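Long-range contact in probable diphthine synthase (Aeropyrum pernix, PDB 1WDE), which probably transfers methyl groups from S-adenosyl-L-methionine to the modified target histidine of elongation factor 2, forming diphthine on the way to diphthamide: residues Leu10-Trp15 with Asp93-Thr98. Sequence-based numbering, arbitrary orientation.
Sequences LLLVGW and DPMVAT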
loop_
_atom_site.group_PDB
_atom_site.type_symbol
_atom_site.label_atom_id
_atom_site.label_comp_id
_atom_site.label_asym_id
_atom_site.label_seq_id
_atom_site.Cartn_x
_atom_site.Cartn_y
_atom_site.Cartn_z
ATOM N N LEU A 10 -15.579 -2.850 19.579
ATOM C CA LEU A 10 -14.264 -2.750 18.966
ATOM C C LEU A 10 -14.176 -1.536 18.049
ATOM O O LEU A 10 -15.059 -1.297 17.218
ATOM C CB LEU A 10 -13.963 -4.022 18.172
ATOM C CG LEU A 10 -12.713 -4.016 17.287
ATOM C CD1 LEU A 10 -11.471 -3.917 18.134
ATOM C CD2 LEU A 10 -12.691 -5.279 16.444
ATOM N N LEU A 11 -13.108 -0.762 18.212
ATOM C CA LEU A 11 -12.902 0.414 17.387
ATOM C C LEU A 11 -11.658 0.196 16.544
ATOM O O LEU A 11 -10.559 0.089 17.089
ATOM C CB LEU A 11 -12.703 1.657 18.259
ATOM C CG LEU A 11 -13.768 1.969 19.314
ATOM C CD1 LEU A 11 -13.466 3.330 19.973
ATOM C CD2 LEU A 11 -15.138 1.989 18.658
ATOM N N LEU A 12 -11.834 0.096 15.225
ATOM C CA LEU A 12 -10.701 -0.064 14.305
ATOM C C LEU A 12 -10.433 1.346 13.821
ATOM O O LEU A 12 -11.147 1.859 12.963
ATOM C CB LEU A 12 -11.057 -0.972 13.124
ATOM C CG LEU A 12 -11.042 -2.479 13.378
ATOM C CD1 LEU A 12 -11.061 -3.192 12.037
ATOM C CD2 LEU A 12 -9.795 -2.868 14.146
ATOM N N VAL A 13 -9.391 1.958 14.370
ATOM C CA VAL A 13 -9.075 3.347 14.080
ATOM C C VAL A 13 -7.856 3.643 13.192
ATOM O O VAL A 13 -6.737 3.224 13.494
ATOM C CB VAL A 13 -8.879 4.091 15.424
ATOM C CG1 VAL A 13 -8.840 5.596 15.205
ATOM C CG2 VAL A 13 -10.000 3.702 16.397
ATOM N N GLY A 14 -8.080 4.382 12.107
ATOM C CA GLY A 14 -6.978 4.771 11.241
ATOM C C GLY A 14 -6.403 6.053 11.841
ATOM O O GLY A 14 -7.128 7.009 12.106
ATOM N N TRP A 15 -5.099 6.075 12.067
ATOM C CA TRP A 15 -4.439 7.224 12.669
ATOM C C TRP A 15 -3.763 8.191 11.675
ATOM O O TRP A 15 -3.254 9.233 12.076
ATOM C CB TRP A 15 -3.389 6.718 13.661
ATOM C CG TRP A 15 -3.143 7.628 14.828
ATOM C CD1 TRP A 15 -1.986 8.282 15.127
ATOM C CD2 TRP A 15 -4.074 7.958 15.871
ATOM N NE1 TRP A 15 -2.134 8.999 16.294
ATOM C CE2 TRP A 15 -3.404 8.820 16.770
ATOM C CE3 TRP A 15 -5.407 7.610 16.130
ATOM C CZ2 TRP A 15 -4.022 9.341 17.914
ATOM C CZ3 TRP A 15 -6.027 8.129 17.266
ATOM C CH2 TRP A 15 -5.328 8.989 18.146
ATOM N N ASP A 93 -4.974 3.785 7.307
ATOM C CA ASP A 93 -6.375 3.365 7.461
ATOM C C ASP A 93 -6.387 1.867 7.690
ATOM O O ASP A 93 -5.753 1.121 6.947
ATOM C CB ASP A 93 -7.178 3.676 6.192
ATOM C CG ASP A 93 -8.645 3.314 6.325
ATOM O OD1 ASP A 93 -9.468 4.218 6.562
ATOM O OD2 ASP A 93 -8.970 2.125 6.202
ATOM N N PRO A 94 -7.143 1.397 8.689
ATOM C CA PRO A 94 -7.192 -0.044 8.968
ATOM C C PRO A 94 -7.706 -0.963 7.857
ATOM O O PRO A 94 -7.413 -2.154 7.858
ATOM C CB PRO A 94 -8.049 -0.115 10.227
ATOM C CG PRO A 94 -8.997 1.046 10.060
ATOM C CD PRO A 94 -8.093 2.140 9.541
HETATM N N MSE A 95 -8.451 -0.421 6.898
HETATM C CA MSE A 95 -8.994 -1.252 5.830
HETATM C C MSE A 95 -8.133 -1.228 4.561
HETATM O O MSE A 95 -8.424 -1.914 3.572
HETATM C CB MSE A 95 -10.419 -0.796 5.502
HETATM C CG MSE A 95 -11.354 -0.825 6.703
HETATM SE SE MSE A 95 -11.375 -2.606 7.514
HETATM C CE MSE A 95 -12.939 -2.431 8.673
ATOM N N VAL A 96 -7.063 -0.449 4.590
ATOM C CA VAL A 96 -6.207 -0.353 3.422
ATOM C C VAL A 96 -4.903 -1.108 3.560
ATOM O O VAL A 96 -4.010 -0.691 4.288
ATOM C CB VAL A 96 -5.887 1.128 3.081
ATOM C CG1 VAL A 96 -4.887 1.205 1.901
ATOM C CG2 VAL A 96 -7.178 1.859 2.712
ATOM N N ALA A 97 -4.799 -2.228 2.855
ATOM C CA ALA A 97 -3.572 -3.007 2.853
ATOM C C ALA A 97 -3.170 -3.631 4.187
ATOM O O ALA A 97 -2.014 -3.546 4.588
ATOM C CB ALA A 97 -2.427 -2.146 2.328
ATOM N N THR A 98 -4.137 -4.229 4.875
ATOM C CA THR A 98 -3.892 -4.931 6.140
ATOM C C THR A 98 -4.988 -5.982 6.162
ATOM O O THR A 98 -5.904 -5.923 5.345
ATOM C CB THR A 98 -4.076 -4.034 7.372
ATOM O OG1 THR A 98 -5.474 -3.890 7.644
ATOM C CG2 THR A 98 -3.465 -2.657 7.137
#
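Pro94 lies against Gly14 where the loop after strand 85-90 meets the C-terminal end of strand 9-14 in the parallel sheet of a tetrapyrrole-methylase-type domain. Strand 85-90 is the neighbour of 9-14 in that sheet, and the loop makes a type I turn from Asp93 to Val96.

Van der Waals contacts carry the meeting. The closest is Pro94 CD on Gly14 CA at 3.3 Å, with the Gly14 N nearly as near. Gly14 has no side chain, and a CB there would clash with Pro94 CD, so the close fit depends on bare backbone. One ring atom further, Pro94 CG rests 3.7 Å from Leu12 O and also faces Leu12 CB. An alanine in place of Pro94 would probably open a gap beside Gly14 and Leu12 and leave the start of the turn freer to move. Beyond the proline, Leu12 and the selenomethionine Met95 cross at about a right angle, tip to tip, CD1 to CE at 3.9 Å. The Met95 chain bends at chi2 (-55°), which brings its end back toward the strand. Tyr116 of strand 113-117 touches both Pro94 and Met95.

The polar bonds hold the loop, both to its surroundings and within itself. Asp93 OD1 accepts from Gly119 N and is hydrogen-bonded to Tyr116 OH, tying the loop to strand 113-117 and the segment after it. By similarity, Asp93 and Val96 belong to the S-adenosyl-L-methionine site, so this packing probably helps to position a cofactor-binding turn against the sheet. Thr98 OG1 reaches back to Pro94 O at 2.6 Å. The other carboxylate oxygen closes an Asx turn: Met95 N donates to Asp93 OD2 over 2.7 Å, meeting its anti side 24° out of the carboxylate plane.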